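Local coordinates for protein geranylgeranyl pyrophosphate synthase (Corynebacterium glutamicum, PDB 3LK5) that probably catalyses magnesium-dependent condensation of an allylic diphosphate with isopentenyl diphosphate in isoprenoid biosynthesis, as do its prenyltransferase relatives, at residues Glu98-Cys103 and Gly182-Val187; Phe214-Tyr219 and Ile251-Arg256; Leu68-Gly73 and Asp92-Leu97. All coordinates share one frame; numbering follows the deposited sequence.

Contact 1: Glu98-Cys103 and Gly182-Val187; sequences EFIQAC and GMRTEV
Ile100 and Arg184 mark the closest backbone approach of two helical segments, with 8.4 Å between the CA of Ile100 and the CA of Arg184. No hydrogen bond joins 98-103 to 182-187, and side chains alone bridge the gap between helices 87-111 and 170-199 in the all-helical core of the isoprenoid synthase fold. Helix 87-111 is kinked at its entry to 98-103, where the N atoms of Glu98 and Phe99 miss their bonds to the preceding turn.

Ile100 carries the contact. Its CG1 branch lies beside the backbone N, and the anti chi2 of -177° extends it, pushing CD1 out toward the other helix. There CD1 meets the terminal methyl of Met183, a selenomethionine, tip to tip: Ile100 CD1 and Met183 CE are 3.3 Å apart, tighter than ordinary methyl contact. The Met183 chain is straight as far as the selenium and bends only at chi3 (66°), which turns CE to face the isoleucine tip. The aliphatic part of Arg184 passes the Ile100 methyl CD1 at about a right angle, with CG of Arg184 4.0 Å from CD1 of Ile100.

The charged end of Arg184 is engaged elsewhere: NE pairs with Glu160, while NH1 reaches the Trp180 carbonyl and Asp161 of the second subunit, so the residue links this buried contact to the second subunit. On the second branch of Ile100 the approach is looser, with CG2 of Ile100 4.9 Å from CG1 of Val187.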
ATOM      1  N   GLU A  98      -8.726  -0.555  10.378  1.00 23.19           N
ATOM      2  CA  GLU A  98      -9.786  -0.590   9.360  1.00 23.66           C
ATOM      3  C   GLU A  98      -9.300  -0.152   7.975  1.00 23.98           C
ATOM      4  O   GLU A  98      -9.836  -0.603   6.953  1.00 23.15           O
ATOM      5  CB  GLU A  98     -10.955   0.308   9.765  1.00 24.25           C
ATOM      6  CG  GLU A  98     -11.704  -0.269  10.959  1.00 25.09           C
ATOM      7  CD  GLU A  98     -12.215  -1.711  10.648  1.00 25.41           C
ATOM      8  OE1 GLU A  98     -12.978  -1.913   9.670  1.00 27.80           O
ATOM      9  OE2 GLU A  98     -11.795  -2.647  11.321  1.00 26.88           O
ATOM     10  N   PHE A  99      -8.320   0.747   7.933  1.00 22.92           N
ATOM     11  CA  PHE A  99      -7.773   1.118   6.610  1.00 23.22           C
ATOM     12  C   PHE A  99      -6.944   0.004   5.977  1.00 23.01           C
ATOM     13  O   PHE A  99      -6.955  -0.170   4.754  1.00 24.08           O
ATOM     14  CB  PHE A  99      -6.983   2.420   6.702  1.00 22.71           C
ATOM     15  CG  PHE A  99      -7.829   3.640   6.678  1.00 25.19           C
ATOM     16  CD1 PHE A  99      -8.615   3.937   5.567  1.00 24.03           C
ATOM     17  CD2 PHE A  99      -7.795   4.531   7.737  1.00 23.60           C
ATOM     18  CE1 PHE A  99      -9.372   5.107   5.512  1.00 26.17           C
ATOM     19  CE2 PHE A  99      -8.547   5.701   7.698  1.00 24.55           C
ATOM     20  CZ  PHE A  99      -9.347   5.975   6.567  1.00 24.43           C
ATOM     21  N   ILE A 100      -6.218  -0.747   6.798  1.00 22.62           N
ATOM     22  CA  ILE A 100      -5.503  -1.919   6.287  1.00 22.88           C
ATOM     23  C   ILE A 100      -6.540  -2.865   5.725  1.00 23.62           C
ATOM     24  O   ILE A 100      -6.384  -3.377   4.610  1.00 23.80           O
ATOM     25  CB  ILE A 100      -4.686  -2.631   7.367  1.00 24.35           C
ATOM     26  CG1 ILE A 100      -3.654  -1.649   7.930  1.00 24.23           C
ATOM     27  CG2 ILE A 100      -3.946  -3.876   6.748  1.00 24.38           C
ATOM     28  CD1 ILE A 100      -2.721  -2.286   8.968  1.00 28.61           C
ATOM     29  N   GLN A 101      -7.604  -3.090   6.498  1.00 24.77           N
ATOM     30  CA  GLN A 101      -8.629  -4.037   6.035  1.00 25.45           C
ATOM     31  C   GLN A 101      -9.341  -3.547   4.779  1.00 24.93           C
ATOM     32  O   GLN A 101      -9.723  -4.369   3.923  1.00 26.65           O
ATOM     33  CB  GLN A 101      -9.637  -4.296   7.172  1.00 26.70           C
ATOM     34  CG  GLN A 101     -10.859  -5.147   6.782  1.00 29.49           C
ATOM     35  CD  GLN A 101     -10.558  -6.614   6.527  1.00 29.26           C
ATOM     36  OE1 GLN A 101      -9.396  -7.059   6.386  1.00 28.91           O
ATOM     37  NE2 GLN A 101     -11.634  -7.397   6.453  1.00 30.43           N
ATOM     38  N   ALA A 102      -9.578  -2.236   4.689  1.00 24.02           N
ATOM     39  CA  ALA A 102     -10.200  -1.695   3.486  1.00 25.68           C
ATOM     40  C   ALA A 102      -9.325  -2.019   2.274  1.00 25.97           C
ATOM     41  O   ALA A 102      -9.842  -2.458   1.234  1.00 25.49           O
ATOM     42  CB  ALA A 102     -10.430  -0.214   3.589  1.00 26.65           C
ATOM     43  N   CYS A 103      -8.009  -1.794   2.389  1.00 24.32           N
ATOM     44  CA  CYS A 103      -7.105  -2.113   1.264  1.00 25.18           C
ATOM     45  C   CYS A 103      -7.180  -3.597   0.936  1.00 26.59           C
ATOM     46  O   CYS A 103      -7.272  -3.977  -0.232  1.00 27.42           O
ATOM     47  CB  CYS A 103      -5.650  -1.750   1.585  1.00 25.58           C
ATOM     48  SG  CYS A 103      -4.500  -2.106   0.179  1.00 27.53           S
ATOM     49  N   GLY A 182       5.208  -6.942  11.972  1.00 22.12           N
ATOM     50  CA  GLY A 182       4.810  -8.381  11.808  1.00 22.03           C
ATOM     51  C   GLY A 182       3.490  -8.497  11.057  1.00 23.19           C
ATOM     52  O   GLY A 182       3.403  -9.183  10.035  1.00 25.19           O
HETATM   53  N   MSE A 183       2.465  -7.773  11.512  1.00 23.02           N
HETATM   54  CA  MSE A 183       1.138  -7.901  10.973  1.00 24.64           C
HETATM   55  C   MSE A 183       1.074  -7.660   9.471  1.00 23.60           C
HETATM   56  O   MSE A 183       0.433  -8.420   8.744  1.00 23.27           O
HETATM   57  CB  MSE A 183       0.206  -6.877  11.639  1.00 28.03           C
HETATM   58  CG  MSE A 183      -1.180  -6.943  11.088  1.00 29.37           C
HETATM   59 SE   MSE A 183      -2.261  -5.587  12.062  1.00 41.03          SE
HETATM   60  CE  MSE A 183      -1.341  -3.998  11.406  1.00 31.55           C
ATOM     61  N   ARG A 184       1.710  -6.592   8.996  1.00 22.63           N
ATOM     62  CA  ARG A 184       1.556  -6.191   7.574  1.00 21.11           C
ATOM     63  C   ARG A 184       2.336  -7.134   6.661  1.00 22.41           C
ATOM     64  O   ARG A 184       1.868  -7.485   5.582  1.00 23.68           O
ATOM     65  CB  ARG A 184       1.951  -4.694   7.372  1.00 20.83           C
ATOM     66  CG  ARG A 184       0.798  -3.803   7.921  1.00 21.36           C
ATOM     67  CD  ARG A 184       1.322  -2.562   8.692  1.00 21.16           C
ATOM     68  NE  ARG A 184       2.208  -1.709   7.868  1.00 22.51           N
ATOM     69  CZ  ARG A 184       3.544  -1.695   7.921  1.00 20.79           C
ATOM     70  NH1 ARG A 184       4.233  -2.530   8.719  1.00 21.77           N
ATOM     71  NH2 ARG A 184       4.209  -0.793   7.171  1.00 22.17           N
ATOM     72  N   THR A 185       3.503  -7.582   7.090  1.00 21.84           N
ATOM     73  CA  THR A 185       4.233  -8.552   6.253  1.00 21.57           C
ATOM     74  C   THR A 185       3.468  -9.890   6.250  1.00 22.38           C
ATOM     75  O   THR A 185       3.357 -10.560   5.209  1.00 23.58           O
ATOM     76  CB  THR A 185       5.675  -8.691   6.721  1.00 21.78           C
ATOM     77  OG1 THR A 185       6.363  -7.477   6.354  1.00 23.66           O
ATOM     78  CG2 THR A 185       6.379  -9.895   6.009  1.00 24.25           C
ATOM     79  N   GLU A 186       2.963 -10.277   7.427  1.00 21.84           N
ATOM     80  CA  GLU A 186       2.261 -11.575   7.559  1.00 22.58           C
ATOM     81  C   GLU A 186       0.990 -11.647   6.722  1.00 23.65           C
ATOM     82  O   GLU A 186       0.748 -12.653   6.033  1.00 23.28           O
ATOM     83  CB  GLU A 186       2.003 -11.879   9.052  1.00 24.03           C
ATOM     84  CG  GLU A 186       3.285 -12.316   9.777  1.00 27.78           C
ATOM     85  CD  GLU A 186       3.281 -12.114  11.307  1.00 27.70           C
ATOM     86  OE1 GLU A 186       2.294 -11.631  11.913  1.00 28.04           O
ATOM     87  OE2 GLU A 186       4.340 -12.357  11.919  1.00 29.71           O
ATOM     88  N   VAL A 187       0.165 -10.595   6.740  1.00 24.16           N
ATOM     89  CA  VAL A 187      -1.090 -10.663   5.980  1.00 24.31           C
ATOM     90  C   VAL A 187      -0.845 -10.689   4.454  1.00 25.23           C
ATOM     91  O   VAL A 187      -1.474 -11.465   3.716  1.00 24.55           O
ATOM     92  CB  VAL A 187      -2.114  -9.555   6.358  1.00 23.59           C
ATOM     93  CG1 VAL A 187      -1.638  -8.119   5.928  1.00 23.82           C
ATOM     94  CG2 VAL A 187      -3.513  -9.867   5.709  1.00 24.45           C
TER

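Contact 2: Phe214-Tyr219 and Ile251-Arg256; sequences FKTAAY and IAFQLR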
ATOM      1  N   PHE A 214      -1.303 -17.036   8.950  1.00 27.38           N
ATOM      2  CA  PHE A 214      -0.719 -15.719   8.569  1.00 27.02           C
ATOM      3  C   PHE A 214      -1.757 -14.768   8.001  1.00 28.31           C
ATOM      4  O   PHE A 214      -1.864 -13.640   8.476  1.00 29.12           O
ATOM      5  CB  PHE A 214       0.466 -15.914   7.596  1.00 26.60           C
ATOM      6  CG  PHE A 214       1.662 -16.532   8.252  1.00 29.45           C
ATOM      7  CD1 PHE A 214       2.394 -15.809   9.214  1.00 27.54           C
ATOM      8  CD2 PHE A 214       2.021 -17.856   7.980  1.00 26.69           C
ATOM      9  CE1 PHE A 214       3.521 -16.391   9.861  1.00 30.79           C
ATOM     10  CE2 PHE A 214       3.120 -18.434   8.584  1.00 30.45           C
ATOM     11  CZ  PHE A 214       3.866 -17.720   9.542  1.00 28.09           C
ATOM     12  N   LYS A 215      -2.560 -15.227   7.029  1.00 27.91           N
ATOM     13  CA  LYS A 215      -3.554 -14.358   6.430  1.00 28.37           C
ATOM     14  C   LYS A 215      -4.710 -14.052   7.396  1.00 28.07           C
ATOM     15  O   LYS A 215      -5.268 -12.965   7.362  1.00 28.70           O
ATOM     16  CB  LYS A 215      -4.089 -14.962   5.127  1.00 31.93           C
ATOM     17  CG  LYS A 215      -5.145 -14.113   4.412  1.00 46.67           C
ATOM     18  CD  LYS A 215      -5.684 -14.797   3.136  1.00 37.16           C
ATOM     19  CE  LYS A 215      -7.167 -14.465   2.978  1.00 47.26           C
ATOM     20  NZ  LYS A 215      -7.708 -14.745   1.615  1.00 41.43           N
ATOM     21  N   THR A 216      -5.022 -14.981   8.287  1.00 26.32           N
ATOM     22  CA  THR A 216      -6.137 -14.742   9.212  1.00 26.61           C
ATOM     23  C   THR A 216      -5.716 -14.603  10.641  1.00 27.40           C
ATOM     24  O   THR A 216      -6.042 -13.597  11.251  1.00 27.92           O
ATOM     25  CB  THR A 216      -7.231 -15.832   9.119  1.00 26.51           C
ATOM     26  OG1 THR A 216      -7.712 -15.859   7.769  1.00 30.25           O
ATOM     27  CG2 THR A 216      -8.425 -15.476  10.065  1.00 28.00           C
ATOM     28  N   ALA A 217      -5.022 -15.589  11.225  1.00 26.86           N
ATOM     29  CA  ALA A 217      -4.883 -15.543  12.677  1.00 27.02           C
ATOM     30  C   ALA A 217      -3.956 -14.370  13.114  1.00 28.64           C
ATOM     31  O   ALA A 217      -4.276 -13.630  14.043  1.00 28.89           O
ATOM     32  CB  ALA A 217      -4.349 -16.848  13.231  1.00 25.63           C
ATOM     33  N   ALA A 218      -2.798 -14.262  12.476  1.00 26.68           N
ATOM     34  CA  ALA A 218      -1.839 -13.184  12.779  1.00 27.05           C
ATOM     35  C   ALA A 218      -2.504 -11.842  12.522  1.00 25.80           C
ATOM     36  O   ALA A 218      -2.508 -10.948  13.355  1.00 25.60           O
ATOM     37  CB  ALA A 218      -0.573 -13.309  11.865  1.00 27.29           C
ATOM     38  N   TYR A 219      -3.157 -11.755  11.380  1.00 25.94           N
ATOM     39  CA  TYR A 219      -3.690 -10.498  10.903  1.00 26.32           C
ATOM     40  C   TYR A 219      -4.898 -10.011  11.712  1.00 26.20           C
ATOM     41  O   TYR A 219      -5.040  -8.826  12.002  1.00 25.89           O
ATOM     42  CB  TYR A 219      -4.090 -10.704   9.436  1.00 26.85           C
ATOM     43  CG  TYR A 219      -4.851  -9.552   8.854  1.00 28.04           C
ATOM     44  CD1 TYR A 219      -4.340  -8.238   8.957  1.00 28.24           C
ATOM     45  CD2 TYR A 219      -6.044  -9.761   8.162  1.00 27.62           C
ATOM     46  CE1 TYR A 219      -5.028  -7.173   8.414  1.00 27.10           C
ATOM     47  CE2 TYR A 219      -6.736  -8.718   7.582  1.00 27.70           C
ATOM     48  CZ  TYR A 219      -6.214  -7.424   7.713  1.00 29.31           C
ATOM     49  OH  TYR A 219      -6.892  -6.368   7.193  1.00 29.01           O
ATOM     50  N   ILE A 251      -7.080 -19.089  14.028  1.00 25.54           N
ATOM     51  CA  ILE A 251      -7.202 -20.252  13.122  1.00 26.04           C
ATOM     52  C   ILE A 251      -8.647 -20.796  13.210  1.00 25.85           C
ATOM     53  O   ILE A 251      -9.284 -21.030  12.179  1.00 25.87           O
ATOM     54  CB  ILE A 251      -6.149 -21.364  13.415  1.00 26.97           C
ATOM     55  CG1 ILE A 251      -4.729 -20.867  13.029  1.00 26.52           C
ATOM     56  CG2 ILE A 251      -6.483 -22.693  12.635  1.00 26.75           C
ATOM     57  CD1 ILE A 251      -3.640 -21.680  13.681  1.00 28.34           C
ATOM     58  N   ALA A 252      -9.161 -20.971  14.426  1.00 25.88           N
ATOM     59  CA  ALA A 252     -10.537 -21.475  14.591  1.00 24.91           C
ATOM     60  C   ALA A 252     -11.548 -20.581  13.888  1.00 26.69           C
ATOM     61  O   ALA A 252     -12.523 -21.058  13.293  1.00 25.27           O
ATOM     62  CB  ALA A 252     -10.876 -21.627  16.088  1.00 24.48           C
ATOM     63  N   PHE A 253     -11.342 -19.251  13.975  1.00 26.79           N
ATOM     64  CA  PHE A 253     -12.227 -18.318  13.306  1.00 28.50           C
ATOM     65  C   PHE A 253     -12.235 -18.546  11.789  1.00 25.87           C
ATOM     66  O   PHE A 253     -13.309 -18.553  11.181  1.00 26.13           O
ATOM     67  CB  PHE A 253     -11.781 -16.870  13.650  1.00 33.05           C
ATOM     68  CG  PHE A 253     -12.394 -15.809  12.795  1.00 44.81           C
ATOM     69  CD1 PHE A 253     -13.685 -15.340  13.058  1.00 37.55           C
ATOM     70  CD2 PHE A 253     -11.667 -15.241  11.737  1.00 37.47           C
ATOM     71  CE1 PHE A 253     -14.261 -14.308  12.280  1.00 45.10           C
ATOM     72  CE2 PHE A 253     -12.236 -14.213  10.932  1.00 45.28           C
ATOM     73  CZ  PHE A 253     -13.541 -13.759  11.215  1.00 39.08           C
ATOM     74  N   GLN A 254     -11.066 -18.723  11.169  1.00 25.65           N
ATOM     75  CA  GLN A 254     -11.041 -18.952   9.718  1.00 26.81           C
ATOM     76  C   GLN A 254     -11.730 -20.281   9.380  1.00 26.26           C
ATOM     77  O   GLN A 254     -12.455 -20.379   8.388  1.00 26.54           O
ATOM     78  CB  GLN A 254      -9.624 -19.034   9.171  1.00 29.24           C
ATOM     79  CG  GLN A 254      -9.650 -19.115   7.618  1.00 31.40           C
ATOM     80  CD  GLN A 254     -10.384 -17.954   7.025  1.00 32.63           C
ATOM     81  OE1 GLN A 254     -10.086 -16.816   7.362  1.00 33.08           O
ATOM     82  NE2 GLN A 254     -11.368 -18.214   6.165  1.00 31.77           N
ATOM     83  N   LEU A 255     -11.456 -21.288  10.197  1.00 24.41           N
ATOM     84  CA  LEU A 255     -12.146 -22.616   9.974  1.00 26.48           C
ATOM     85  C   LEU A 255     -13.659 -22.487  10.044  1.00 26.45           C
ATOM     86  O   LEU A 255     -14.369 -23.059   9.207  1.00 26.53           O
ATOM     87  CB  LEU A 255     -11.657 -23.669  10.941  1.00 25.50           C
ATOM     88  CG  LEU A 255     -10.162 -24.061  10.845  1.00 26.00           C
ATOM     89  CD1 LEU A 255      -9.861 -25.053  11.980  1.00 26.59           C
ATOM     90  CD2 LEU A 255      -9.809 -24.668   9.471  1.00 26.48           C
ATOM     91  N   ARG A 256     -14.155 -21.727  11.024  1.00 26.50           N
ATOM     92  CA  ARG A 256     -15.607 -21.469  11.119  1.00 27.04           C
ATOM     93  C   ARG A 256     -16.093 -20.739   9.872  1.00 27.24           C
ATOM     94  O   ARG A 256     -17.172 -21.049   9.334  1.00 26.28           O
ATOM     95  CB  ARG A 256     -15.969 -20.646  12.378  1.00 27.60           C
ATOM     96  CG  ARG A 256     -17.474 -20.256  12.481  1.00 36.86           C
ATOM     97  CD  ARG A 256     -18.419 -21.516  12.435  1.00 32.34           C
ATOM     98  NE  ARG A 256     -18.177 -22.346  13.611  1.00 36.99           N
ATOM     99  CZ  ARG A 256     -18.424 -23.656  13.713  1.00 35.99           C
ATOM    100  NH1 ARG A 256     -18.928 -24.334  12.680  1.00 35.55           N
ATOM    101  NH2 ARG A 256     -18.142 -24.279  14.859  1.00 36.05           N
TER
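Thr216 and Gln254 supply the polar part of this contact. The hydroxyl OG1 of Thr216 donates to the amide oxygen OE1 of Gln254 over 2.6 Å, a short bond. It meets the carbonyl at a C=O...donor angle of 128° and is tilted 31° from the carbonyl plane. Gln254 reaches it with CG anti to the backbone N and a bend at chi2; the two side chains cross at about a right angle. The amide nitrogen NE2 bonds to Asp258 one turn further along its own helix; with both ends of the amide engaged, its rotation is probably fixed.

Two apolar contacts accompany this bond. The methyl CG2 of Thr216 meets the edge of the Phe253 ring, close to the ring plane, at 3.7 Å from CD2 of Phe253. CB of Ala217 packs 4.0 Å from CG1 of Ile251. The same CB also comes into van der Waals contact with the backbone, 3.6 Å from N of Ile251.

In the backbones, the axes of 214-219 and 251-256 approach to 8.4 Å, with 133° between their N-to-C directions, and the CA atoms of Ala217 and Ile251 come within 5.3 Å. Segment 214-219 contains a wider pi-type turn.

Lys215, beside Thr216, forms a salt bridge with the magnesium-binding Asp194. The Lys-Thr pair on helix 205-231 and the Phe-Gln pair on helix 236-263 resemble motifs known from trans-prenyltransferases, and their meeting here is consistent with the active-site wall of the isoprenoid synthase fold.

Contact 3: Leu68-Gly73 and Asp92-Leu97; sequences LYAWAG and DAAASL
Leu97 reaches Ala70 because its CG lies beside the backbone N (chi1 -61°) and an anti chi2 of 179° extends CD1 toward the opposite helix. CD1 of Leu97 then stops 4.0 Å from CB of Ala70. The same Ala70 methyl faces a second partner, CB of Ala94, also 4.0 Å away, and Ala94 CB in turn lies 4.4 Å from the backbone N of Trp71. The methyl-to-methyl pair sits where the backbones come nearest, with the CA atoms of Ala70 and Ala94 only 5.5 Å apart. Such small side chains permit the close approach of the two segment axes, 8.6 Å.

Next to Leu97, Ser96 turns its hydroxyl back onto its own helix, where OG donates to the carbonyl O of Ala93 over 2.7 Å. The backbone bond from Leu97 N to Ala94 O is weak here, just before the kink of helix 87-111. Beyond the contact, the Trp71 indole stacks with Phe21, and Tyr69 packs on helices 205-231 and 355-369.

With 150° between their directions, segments 68-73 and 92-97 run nearly antiparallel, meeting through Ala70 and Ala94 in an apolar part of the helical core of the isoprenoid synthase fold, away from the magnesium-binding residues.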
ATOM      1  N   LEU A  68     -11.259  -3.842  17.596  1.00 24.28           N
ATOM      2  CA  LEU A  68     -11.766  -4.375  18.885  1.00 25.12           C
ATOM      3  C   LEU A  68     -10.713  -5.208  19.640  1.00 23.84           C
ATOM      4  O   LEU A  68     -10.526  -5.063  20.846  1.00 23.55           O
ATOM      5  CB  LEU A  68     -13.017  -5.213  18.621  1.00 27.77           C
ATOM      6  CG  LEU A  68     -13.769  -5.739  19.863  1.00 42.09           C
ATOM      7  CD1 LEU A  68     -14.038  -4.682  20.993  1.00 30.12           C
ATOM      8  CD2 LEU A  68     -15.069  -6.376  19.365  1.00 30.59           C
ATOM      9  N   TYR A  69      -9.987  -6.060  18.916  1.00 24.61           N
ATOM     10  CA  TYR A  69      -8.907  -6.824  19.523  1.00 24.46           C
ATOM     11  C   TYR A  69      -7.731  -5.967  19.944  1.00 23.86           C
ATOM     12  O   TYR A  69      -7.144  -6.236  20.983  1.00 24.67           O
ATOM     13  CB  TYR A  69      -8.458  -8.010  18.633  1.00 24.57           C
ATOM     14  CG  TYR A  69      -9.271  -9.267  18.889  1.00 24.58           C
ATOM     15  CD1 TYR A  69      -9.998  -9.858  17.871  1.00 24.73           C
ATOM     16  CD2 TYR A  69      -9.293  -9.860  20.170  1.00 25.80           C
ATOM     17  CE1 TYR A  69     -10.738 -11.021  18.100  1.00 26.89           C
ATOM     18  CE2 TYR A  69     -10.007 -11.008  20.407  1.00 25.97           C
ATOM     19  CZ  TYR A  69     -10.718 -11.593  19.365  1.00 26.23           C
ATOM     20  OH  TYR A  69     -11.426 -12.755  19.600  1.00 28.95           O
ATOM     21  N   ALA A  70      -7.364  -4.945  19.155  1.00 22.78           N
ATOM     22  CA  ALA A  70      -6.322  -4.035  19.588  1.00 22.52           C
ATOM     23  C   ALA A  70      -6.707  -3.348  20.919  1.00 23.28           C
ATOM     24  O   ALA A  70      -5.895  -3.233  21.848  1.00 23.28           O
ATOM     25  CB  ALA A  70      -6.033  -2.979  18.487  1.00 23.53           C
ATOM     26  N   TRP A  71      -7.952  -2.876  20.986  1.00 22.44           N
ATOM     27  CA  TRP A  71      -8.452  -2.255  22.201  1.00 23.39           C
ATOM     28  C   TRP A  71      -8.436  -3.209  23.397  1.00 22.44           C
ATOM     29  O   TRP A  71      -8.019  -2.839  24.476  1.00 22.39           O
ATOM     30  CB  TRP A  71      -9.864  -1.688  21.939  1.00 25.23           C
ATOM     31  CG  TRP A  71     -10.537  -1.029  23.131  1.00 26.82           C
ATOM     32  CD1 TRP A  71     -11.753  -1.387  23.670  1.00 27.96           C
ATOM     33  CD2 TRP A  71     -10.091   0.113  23.876  1.00 26.94           C
ATOM     34  NE1 TRP A  71     -12.060  -0.567  24.725  1.00 27.23           N
ATOM     35  CE2 TRP A  71     -11.072   0.369  24.870  1.00 27.93           C
ATOM     36  CE3 TRP A  71      -8.964   0.942  23.809  1.00 27.37           C
ATOM     37  CZ2 TRP A  71     -10.940   1.403  25.809  1.00 28.63           C
ATOM     38  CZ3 TRP A  71      -8.829   1.979  24.738  1.00 28.29           C
ATOM     39  CH2 TRP A  71      -9.827   2.196  25.728  1.00 28.80           C
ATOM     40  N   ALA A  72      -8.853  -4.443  23.172  1.00 23.44           N
ATOM     41  CA  ALA A  72      -8.834  -5.467  24.219  1.00 23.36           C
ATOM     42  C   ALA A  72      -7.423  -5.751  24.680  1.00 23.21           C
ATOM     43  O   ALA A  72      -7.199  -5.971  25.873  1.00 24.12           O
ATOM     44  CB  ALA A  72      -9.483  -6.740  23.709  1.00 23.89           C
ATOM     45  N   GLY A  73      -6.474  -5.793  23.748  1.00 20.90           N
ATOM     46  CA  GLY A  73      -5.052  -5.963  24.130  1.00 21.98           C
ATOM     47  C   GLY A  73      -4.522  -4.838  24.996  1.00 22.29           C
ATOM     48  O   GLY A  73      -3.786  -5.061  25.985  1.00 22.83           O
ATOM     49  N   ASP A  92      -7.387   5.899  17.952  1.00 22.86           N
ATOM     50  CA  ASP A  92      -7.003   6.106  16.544  1.00 23.68           C
ATOM     51  C   ASP A  92      -6.057   5.032  16.058  1.00 23.40           C
ATOM     52  O   ASP A  92      -6.188   4.559  14.903  1.00 22.45           O
ATOM     53  CB  ASP A  92      -6.343   7.467  16.378  1.00 24.83           C
ATOM     54  CG  ASP A  92      -7.369   8.598  16.282  1.00 35.25           C
ATOM     55  OD1 ASP A  92      -8.565   8.378  16.048  1.00 26.64           O
ATOM     56  OD2 ASP A  92      -6.974   9.732  16.472  1.00 29.70           O
ATOM     57  N   ALA A  93      -5.114   4.635  16.937  1.00 22.57           N
ATOM     58  CA  ALA A  93      -4.238   3.482  16.587  1.00 22.63           C
ATOM     59  C   ALA A  93      -5.041   2.233  16.319  1.00 23.33           C
ATOM     60  O   ALA A  93      -4.800   1.544  15.317  1.00 22.57           O
ATOM     61  CB  ALA A  93      -3.167   3.223  17.687  1.00 22.56           C
ATOM     62  N   ALA A  94      -6.000   1.916  17.216  1.00 21.87           N
ATOM     63  CA  ALA A  94      -6.873   0.786  16.969  1.00 22.06           C
ATOM     64  C   ALA A  94      -7.666   0.880  15.674  1.00 22.01           C
ATOM     65  O   ALA A  94      -7.746  -0.092  14.901  1.00 22.00           O
ATOM     66  CB  ALA A  94      -7.841   0.561  18.222  1.00 21.80           C
ATOM     67  N   ALA A  95      -8.226   2.060  15.428  1.00 22.51           N
ATOM     68  CA  ALA A  95      -9.094   2.277  14.275  1.00 23.37           C
ATOM     69  C   ALA A  95      -8.336   2.232  12.956  1.00 22.72           C
ATOM     70  O   ALA A  95      -8.922   1.883  11.918  1.00 23.06           O
ATOM     71  CB  ALA A  95      -9.829   3.652  14.414  1.00 22.56           C
ATOM     72  N   SER A  96      -7.043   2.567  12.992  1.00 23.25           N
ATOM     73  CA  SER A  96      -6.229   2.596  11.748  1.00 23.36           C
ATOM     74  C   SER A  96      -6.246   1.214  11.059  1.00 23.32           C
ATOM     75  O   SER A  96      -6.080   1.108   9.839  1.00 22.95           O
ATOM     76  CB  SER A  96      -4.778   3.021  12.037  1.00 23.61           C
ATOM     77  OG  SER A  96      -4.096   1.954  12.697  1.00 22.69           O
ATOM     78  N   LEU A  97      -6.417   0.148  11.844  1.00 19.95           N
ATOM     79  CA  LEU A  97      -6.542  -1.196  11.279  1.00 21.79           C
ATOM     80  C   LEU A  97      -7.654  -1.348  10.254  1.00 22.96           C
ATOM     81  O   LEU A  97      -7.544  -2.177   9.348  1.00 22.17           O
ATOM     82  CB  LEU A  97      -6.759  -2.238  12.390  1.00 22.15           C
ATOM     83  CG  LEU A  97      -5.601  -2.294  13.391  1.00 22.61           C
ATOM     84  CD1 LEU A  97      -5.914  -3.334  14.458  1.00 22.83           C
ATOM     85  CD2 LEU A  97      -4.278  -2.679  12.697  1.00 23.78           C
TER

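Along the chain contact 3 closes before contact 1 opens, and contact 1 closes before contact 2. Helix 87-111 serves both contacts 3 and 1, whose centres are 13 Å apart; Met183 CE touches Leu97 CD2 at 3.5 Å, joining them. Contacts 1 and 2 share no helix but are equally far apart, and consecutive helices 170-199 and 205-231 bring them together: Gln101 OE1 and Tyr219 OH form a probable hydrogen bond of 2.7 Å. Contacts 2 and 3 lie 17 Å apart between centres and do not touch. In this one helical core contacts 3 and 1 are apolar and contact 2 adds a hydrogen bond; side chains of contacts 1 and 2 lie within about 10 Å of those of magnesium-binding aspartates.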